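Local atomic coordinates of putative carboxylesterase (Lactobacillus plantarum WCFS1, PDB entry 3BJR), a protein that probably hydrolyses carboxylic esters, as a putative carboxylesterase related to BD-FAE-type esterases of the alpha/beta-hydrolase fold. Residues Y81-Y85 and E118-D122; Y85-T89 and P101-L105. One frame throughout, in Å; residues are numbered along the deposited sequence.

Strand 82-87 is common to both contacts: interaction 1 uses its earlier residues, touching through Gln-82 and Phe-84, interaction 2 its C-terminal end and the two residues beyond, and both ranges include Tyr-85. Their centres are about 17 Å apart. The partners follow each other in the chain, helix 100-114 for interaction 2 and the end region of helix 116-119 with the next turn for interaction 1. Interaction 2 is buried, about 9 Å from the centre of the chain, and joins leucine and proline packing to a carboxylate gripped by two donors. Interaction 1, about 15 Å from it, is mostly buried but reaches the surface at His-120; it combines aromatic and aliphatic contacts with one amide-to-carbonyl bond.

Interaction 1. Residues Y81-Y85 and E118-D122; sequences YQAFY and EWHID
The shortest polar bond here runs from Gln-82 NE2 to the backbone O of Trp-119, 2.8 Å long with an angle of 151° at the hydrogen. The donor is tilted from the plane of that carbonyl, so the bond is sound but not ideally directed. Gln-82 gets there by folding: its chain bends at chi2 (-65°), bringing the amide round to the turn while CG lies 4.1 Å from Ile-121 CG1. A glutamine suits this place because its amide both donates and accepts; OE1 takes the backbone N-H of His-39. The carbonyl it binds is that of Trp-119, just before His-120, whose positive phi goes with a Schellman motif that turns the chain into Ile-121.

Two residues further along the strand, Phe-84 points the same way, toward Trp-119 and Ile-121. Its CZ lies 3.9 Å from Trp-119 CE3, the two side chains crossing at about a right angle and the ring planes inclined at 45°. Ile-121 approaches Phe-84 from the opposite direction, its extended CG1 branch putting CD1 3.9 Å from Phe-84 CE1. Leu-112 of helix 100-114 touches both Phe-84 and Ile-121, and Leu-111 touches Trp-119; an aromatic ring and an aliphatic branch suit a buried site with such apolar neighbours.

Apolar rings and branches thus fill the interior side, whereas one neutral amide ties the carbonyl of Trp-119 to strand 82-87 and, through its other end, to His-39. Both ends of this buried amide have a partner, with no charge placed in the interior.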
ATOM      1  N   TYR A  81       6.070  14.371  18.880  1.00 35.03           N
ATOM      2  CA  TYR A  81       7.243  13.549  18.926  1.00 31.60           C
ATOM      3  C   TYR A  81       8.436  14.381  19.264  1.00 32.34           C
ATOM      4  O   TYR A  81       8.472  15.552  18.946  1.00 32.49           O
ATOM      5  CB  TYR A  81       7.496  12.884  17.561  1.00 33.76           C
ATOM      6  CG  TYR A  81       6.508  11.789  17.247  1.00 30.33           C
ATOM      7  CD1 TYR A  81       5.244  12.092  16.770  1.00 31.12           C
ATOM      8  CD2 TYR A  81       6.824  10.464  17.453  1.00 30.10           C
ATOM      9  CE1 TYR A  81       4.329  11.088  16.496  1.00 29.29           C
ATOM     10  CE2 TYR A  81       5.910   9.468  17.189  1.00 30.36           C
ATOM     11  CZ  TYR A  81       4.652   9.801  16.726  1.00 33.28           C
ATOM     12  OH  TYR A  81       3.707   8.833  16.439  1.00 35.43           O
ATOM     13  N   GLN A  82       9.386  13.788  19.973  1.00 34.40           N
ATOM     14  CA  GLN A  82      10.707  14.391  20.087  1.00 33.03           C
ATOM     15  C   GLN A  82      11.292  13.946  18.747  1.00 35.17           C
ATOM     16  O   GLN A  82      11.165  12.787  18.374  1.00 36.38           O
ATOM     17  CB  GLN A  82      11.498  13.840  21.270  1.00 34.71           C
ATOM     18  CG  GLN A  82      10.890  14.060  22.696  1.00 25.81           C
ATOM     19  CD  GLN A  82      10.805  15.496  23.153  1.00 30.38           C
ATOM     20  OE1 GLN A  82      10.341  16.342  22.428  1.00 30.37           O
ATOM     21  NE2 GLN A  82      11.232  15.770  24.384  1.00 25.31           N
ATOM     22  N   ALA A  83      11.894  14.839  17.976  1.00 34.04           N
ATOM     23  CA  ALA A  83      12.352  14.447  16.629  1.00 28.93           C
ATOM     24  C   ALA A  83      13.828  14.677  16.428  1.00 30.18           C
ATOM     25  O   ALA A  83      14.330  15.735  16.783  1.00 29.33           O
ATOM     26  CB  ALA A  83      11.558  15.192  15.598  1.00 30.73           C
ATOM     27  N   PHE A  84      14.527  13.681  15.886  1.00 30.79           N
ATOM     28  CA  PHE A  84      15.955  13.802  15.620  1.00 30.61           C
ATOM     29  C   PHE A  84      16.256  13.525  14.155  1.00 33.45           C
ATOM     30  O   PHE A  84      15.447  12.914  13.436  1.00 28.64           O
ATOM     31  CB  PHE A  84      16.736  12.756  16.418  1.00 32.96           C
ATOM     32  CG  PHE A  84      16.649  12.907  17.906  1.00 35.01           C
ATOM     33  CD1 PHE A  84      15.507  12.551  18.593  1.00 39.82           C
ATOM     34  CD2 PHE A  84      17.741  13.397  18.627  1.00 34.04           C
ATOM     35  CE1 PHE A  84      15.449  12.707  19.968  1.00 35.06           C
ATOM     36  CE2 PHE A  84      17.685  13.547  19.986  1.00 34.82           C
ATOM     37  CZ  PHE A  84      16.540  13.206  20.660  1.00 34.55           C
ATOM     38  N   TYR A  85      17.403  14.003  13.679  1.00 31.62           N
ATOM     39  CA  TYR A  85      17.883  13.567  12.371  1.00 34.43           C
ATOM     40  C   TYR A  85      19.321  13.139  12.477  1.00 32.85           C
ATOM     41  O   TYR A  85      20.073  13.680  13.264  1.00 29.12           O
ATOM     42  CB  TYR A  85      17.630  14.564  11.232  1.00 31.77           C
ATOM     43  CG  TYR A  85      18.353  15.864  11.222  1.00 32.69           C
ATOM     44  CD1 TYR A  85      19.658  15.946  10.799  1.00 30.90           C
ATOM     45  CD2 TYR A  85      17.698  17.038  11.508  1.00 29.17           C
ATOM     46  CE1 TYR A  85      20.303  17.133  10.694  1.00 34.51           C
ATOM     47  CE2 TYR A  85      18.362  18.264  11.396  1.00 31.82           C
ATOM     48  CZ  TYR A  85      19.658  18.301  10.992  1.00 30.10           C
ATOM     49  OH  TYR A  85      20.337  19.520  10.907  1.00 31.63           O
ATOM     50  N   GLU A 118      16.267  12.486  30.657  1.00 29.00           N
ATOM     51  CA  GLU A 118      16.561  13.920  30.596  1.00 29.60           C
ATOM     52  C   GLU A 118      16.048  14.623  29.317  1.00 29.49           C
ATOM     53  O   GLU A 118      15.993  15.850  29.263  1.00 27.91           O
ATOM     54  CB  GLU A 118      18.034  14.195  30.852  1.00 31.26           C
ATOM     55  CG  GLU A 118      19.001  13.511  29.995  1.00 42.80           C
ATOM     56  CD  GLU A 118      19.665  12.284  30.638  1.00 59.65           C
ATOM     57  OE1 GLU A 118      18.974  11.339  31.206  1.00 47.51           O
ATOM     58  OE2 GLU A 118      20.918  12.282  30.486  1.00 54.71           O
ATOM     59  N   TRP A 119      15.656  13.819  28.335  1.00 29.96           N
ATOM     60  CA  TRP A 119      15.069  14.260  27.059  1.00 28.98           C
ATOM     61  C   TRP A 119      13.583  13.978  26.897  1.00 28.09           C
ATOM     62  O   TRP A 119      13.031  14.245  25.835  1.00 29.15           O
ATOM     63  CB  TRP A 119      15.803  13.620  25.899  1.00 25.55           C
ATOM     64  CG  TRP A 119      17.210  14.161  25.694  1.00 25.67           C
ATOM     65  CD1 TRP A 119      17.747  15.309  26.205  1.00 27.70           C
ATOM     66  CD2 TRP A 119      18.208  13.594  24.847  1.00 23.23           C
ATOM     67  NE1 TRP A 119      19.041  15.467  25.751  1.00 27.06           N
ATOM     68  CE2 TRP A 119      19.339  14.427  24.909  1.00 33.08           C
ATOM     69  CE3 TRP A 119      18.249  12.445  24.035  1.00 32.94           C
ATOM     70  CZ2 TRP A 119      20.503  14.143  24.220  1.00 32.67           C
ATOM     71  CZ3 TRP A 119      19.395  12.177  23.336  1.00 27.40           C
ATOM     72  CH2 TRP A 119      20.517  13.022  23.436  1.00 34.94           C
ATOM     73  N   HIS A 120      12.950  13.485  27.953  1.00 25.09           N
ATOM     74  CA  HIS A 120      11.528  13.167  28.013  1.00 27.52           C
ATOM     75  C   HIS A 120      11.062  12.244  26.954  1.00 28.70           C
ATOM     76  O   HIS A 120      10.004  12.449  26.382  1.00 31.14           O
ATOM     77  CB  HIS A 120      10.688  14.442  27.989  1.00 30.82           C
ATOM     78  CG  HIS A 120      11.047  15.385  29.082  1.00 23.12           C
ATOM     79  ND1 HIS A 120      11.688  16.579  28.846  1.00 36.78           N
ATOM     80  CD2 HIS A 120      10.923  15.278  30.424  1.00 28.78           C
ATOM     81  CE1 HIS A 120      11.903  17.187  29.992  1.00 24.01           C
ATOM     82  NE2 HIS A 120      11.456  16.417  30.967  1.00 28.87           N
ATOM     83  N   ILE A 121      11.884  11.241  26.683  1.00 28.80           N
ATOM     84  CA  ILE A 121      11.601  10.233  25.710  1.00 28.59           C
ATOM     85  C   ILE A 121      11.089   8.977  26.410  1.00 29.88           C
ATOM     86  O   ILE A 121      11.623   8.520  27.393  1.00 32.58           O
ATOM     87  CB  ILE A 121      12.868   9.885  24.865  1.00 27.74           C
ATOM     88  CG1 ILE A 121      13.322  11.096  24.025  1.00 32.58           C
ATOM     89  CG2 ILE A 121      12.644   8.667  23.988  1.00 30.00           C
ATOM     90  CD1 ILE A 121      14.615  10.872  23.291  1.00 25.76           C
ATOM     91  N   ASP A 122      10.057   8.401  25.852  1.00 34.47           N
ATOM     92  CA  ASP A 122       9.564   7.139  26.283  1.00 32.42           C
ATOM     93  C   ASP A 122      10.530   6.156  25.603  1.00 33.71           C
ATOM     94  O   ASP A 122      10.508   6.010  24.378  1.00 31.61           O
ATOM     95  CB  ASP A 122       8.149   6.964  25.788  1.00 33.03           C
ATOM     96  CG  ASP A 122       7.574   5.628  26.141  1.00 32.46           C
ATOM     97  OD1 ASP A 122       8.353   4.680  26.383  1.00 29.17           O
ATOM     98  OD2 ASP A 122       6.340   5.524  26.147  1.00 29.57           O
TER

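Interaction 2. Residues Y85-T89 and P101-L105; sequences YLEYT and PVLDL
Leu-86 meets helix 100-114 through its methyl CD2, which lies 3.7 Å from Leu-105 CA and 4.1 Å from Leu-105 CB. With CG anti to the backbone N (chi1 -179°), the branched end reaches the helix backbone, where a compact apolar group fits well between strand and helix.

At Tyr-88 the strand has ended. The first bond of its side chain heads for the helix, but chi1 of 50° places CG between the backbone N and the carbonyl carbon, and the far end of the ring leads away; CD1 still rests 4.0 Å from Pro-101 CB, and the hydroxyl is bonded to Pro-57 O.

Thr-89 grips one carboxylate oxygen twice. Asp-104 OD2 receives its backbone N-H at 2.9 Å, nearly along the C-O axis, and its hydroxyl OG1 at 2.6 Å, on the syn lone pair. A threonine supplies both donors from a single residue, while Asp-104 OD1 is engaged by Thr-30 OG1 and in a salt bridge with Arg-107. These donors and the arginine would be expected to favour the ionised acid. Thr-89 O also lies 3.6 Å from Pro-101 CG.

The axes of strand 85-87 and helix segment 101-105 come within 9.6 Å, their N-to-C directions at 140°. Helix 133-153, which follows a probable nucleophile elbow, touches Tyr-88 through Val-133 and Ile-137, and Leu-105 through Tyr-141, while Val-56 of strand 50-56 meets both Tyr-88 and Leu-105.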
ATOM      1  N   TYR A  85      17.403  14.003  13.679  1.00 31.62           N
ATOM      2  CA  TYR A  85      17.883  13.567  12.371  1.00 34.43           C
ATOM      3  C   TYR A  85      19.321  13.139  12.477  1.00 32.85           C
ATOM      4  O   TYR A  85      20.073  13.680  13.264  1.00 29.12           O
ATOM      5  CB  TYR A  85      17.630  14.564  11.232  1.00 31.77           C
ATOM      6  CG  TYR A  85      18.353  15.864  11.222  1.00 32.69           C
ATOM      7  CD1 TYR A  85      19.658  15.946  10.799  1.00 30.90           C
ATOM      8  CD2 TYR A  85      17.698  17.038  11.508  1.00 29.17           C
ATOM      9  CE1 TYR A  85      20.303  17.133  10.694  1.00 34.51           C
ATOM     10  CE2 TYR A  85      18.362  18.264  11.396  1.00 31.82           C
ATOM     11  CZ  TYR A  85      19.658  18.301  10.992  1.00 30.10           C
ATOM     12  OH  TYR A  85      20.337  19.520  10.907  1.00 31.63           O
ATOM     13  N   LEU A  86      19.653  12.086  11.720  1.00 34.42           N
ATOM     14  CA  LEU A  86      20.992  11.511  11.713  1.00 31.69           C
ATOM     15  C   LEU A  86      21.775  11.875  10.472  1.00 31.61           C
ATOM     16  O   LEU A  86      21.373  11.524   9.385  1.00 32.05           O
ATOM     17  CB  LEU A  86      20.890   9.959  11.808  1.00 34.76           C
ATOM     18  CG  LEU A  86      22.204   9.160  11.827  1.00 34.45           C
ATOM     19  CD1 LEU A  86      23.068   9.492  13.051  1.00 23.59           C
ATOM     20  CD2 LEU A  86      21.876   7.701  11.709  1.00 31.37           C
ATOM     21  N   GLU A  87      22.894  12.575  10.648  1.00 31.97           N
ATOM     22  CA  GLU A  87      23.860  12.784   9.601  1.00 33.47           C
ATOM     23  C   GLU A  87      24.844  11.595   9.726  1.00 32.54           C
ATOM     24  O   GLU A  87      25.725  11.589  10.555  1.00 32.70           O
ATOM     25  CB  GLU A  87      24.579  14.119   9.750  1.00 33.43           C
ATOM     26  CG  GLU A  87      23.672  15.307   9.604  1.00 36.64           C
ATOM     27  CD  GLU A  87      24.428  16.613   9.724  1.00 37.64           C
ATOM     28  OE1 GLU A  87      25.208  16.891   8.803  1.00 39.32           O
ATOM     29  OE2 GLU A  87      24.240  17.353  10.713  1.00 35.83           O
ATOM     30  N   TYR A  88      24.599  10.561   8.941  1.00 33.29           N
ATOM     31  CA  TYR A  88      25.406   9.348   8.947  1.00 34.28           C
ATOM     32  C   TYR A  88      26.668   9.422   8.092  1.00 34.62           C
ATOM     33  O   TYR A  88      26.880  10.375   7.350  1.00 36.51           O
ATOM     34  CB  TYR A  88      24.549   8.151   8.525  1.00 32.54           C
ATOM     35  CG  TYR A  88      23.722   8.327   7.240  1.00 36.97           C
ATOM     36  CD1 TYR A  88      24.285   8.153   5.972  1.00 31.21           C
ATOM     37  CD2 TYR A  88      22.376   8.629   7.300  1.00 32.01           C
ATOM     38  CE1 TYR A  88      23.520   8.301   4.825  1.00 31.58           C
ATOM     39  CE2 TYR A  88      21.612   8.789   6.144  1.00 34.97           C
ATOM     40  CZ  TYR A  88      22.194   8.641   4.909  1.00 32.08           C
ATOM     41  OH  TYR A  88      21.445   8.779   3.776  1.00 30.74           O
ATOM     42  N   THR A  89      27.520   8.408   8.247  1.00 35.22           N
ATOM     43  CA  THR A  89      28.780   8.298   7.498  1.00 33.36           C
ATOM     44  C   THR A  89      28.530   8.288   6.003  1.00 32.45           C
ATOM     45  O   THR A  89      27.633   7.590   5.511  1.00 32.43           O
ATOM     46  CB  THR A  89      29.552   7.018   7.887  1.00 32.06           C
ATOM     47  OG1 THR A  89      29.690   7.013   9.298  1.00 27.08           O
ATOM     48  CG2 THR A  89      30.942   6.957   7.234  1.00 23.64           C
ATOM     49  N   PRO A 101      26.659   3.363   8.143  1.00 35.50           N
ATOM     50  CA  PRO A 101      25.409   4.074   8.453  1.00 32.28           C
ATOM     51  C   PRO A 101      24.386   3.327   9.279  1.00 33.70           C
ATOM     52  O   PRO A 101      23.608   3.966  10.002  1.00 32.23           O
ATOM     53  CB  PRO A 101      24.829   4.350   7.068  1.00 33.81           C
ATOM     54  CG  PRO A 101      26.038   4.400   6.195  1.00 36.33           C
ATOM     55  CD  PRO A 101      26.824   3.240   6.691  1.00 38.80           C
ATOM     56  N   VAL A 102      24.369   2.000   9.174  1.00 34.84           N
ATOM     57  CA  VAL A 102      23.455   1.165   9.936  1.00 35.44           C
ATOM     58  C   VAL A 102      23.929   1.133  11.403  1.00 36.71           C
ATOM     59  O   VAL A 102      23.122   1.179  12.338  1.00 35.60           O
ATOM     60  CB  VAL A 102      23.424  -0.281   9.375  1.00 35.65           C
ATOM     61  CG1 VAL A 102      22.536  -1.126  10.227  1.00 36.37           C
ATOM     62  CG2 VAL A 102      22.977  -0.318   7.898  1.00 30.21           C
ATOM     63  N   LEU A 103      25.247   1.035  11.583  1.00 33.97           N
ATOM     64  CA  LEU A 103      25.872   1.078  12.879  1.00 34.22           C
ATOM     65  C   LEU A 103      25.635   2.459  13.503  1.00 36.19           C
ATOM     66  O   LEU A 103      25.240   2.538  14.657  1.00 35.52           O
ATOM     67  CB  LEU A 103      27.358   0.793  12.759  1.00 34.20           C
ATOM     68  CG  LEU A 103      27.752  -0.600  12.297  1.00 30.81           C
ATOM     69  CD1 LEU A 103      29.264  -0.689  12.270  1.00 31.19           C
ATOM     70  CD2 LEU A 103      27.153  -1.697  13.185  1.00 35.06           C
ATOM     71  N   ASP A 104      25.836   3.525  12.725  1.00 36.26           N
ATOM     72  CA  ASP A 104      25.577   4.907  13.182  1.00 34.55           C
ATOM     73  C   ASP A 104      24.144   5.051  13.733  1.00 33.16           C
ATOM     74  O   ASP A 104      23.919   5.750  14.710  1.00 34.57           O
ATOM     75  CB  ASP A 104      25.768   5.918  12.024  1.00 31.99           C
ATOM     76  CG  ASP A 104      27.218   6.135  11.627  1.00 32.24           C
ATOM     77  OD1 ASP A 104      28.121   5.905  12.459  1.00 31.19           O
ATOM     78  OD2 ASP A 104      27.441   6.619  10.480  1.00 32.49           O
ATOM     79  N   LEU A 105      23.173   4.448  13.053  1.00 35.49           N
ATOM     80  CA  LEU A 105      21.761   4.484  13.497  1.00 33.37           C
ATOM     81  C   LEU A 105      21.642   3.779  14.867  1.00 35.90           C
ATOM     82  O   LEU A 105      20.935   4.253  15.760  1.00 33.17           O
ATOM     83  CB  LEU A 105      20.845   3.848  12.473  1.00 35.65           C
ATOM     84  CG  LEU A 105      19.360   3.684  12.830  1.00 31.90           C
ATOM     85  CD1 LEU A 105      18.799   5.014  13.374  1.00 24.75           C
ATOM     86  CD2 LEU A 105      18.537   3.121  11.656  1.00 29.44           C
TER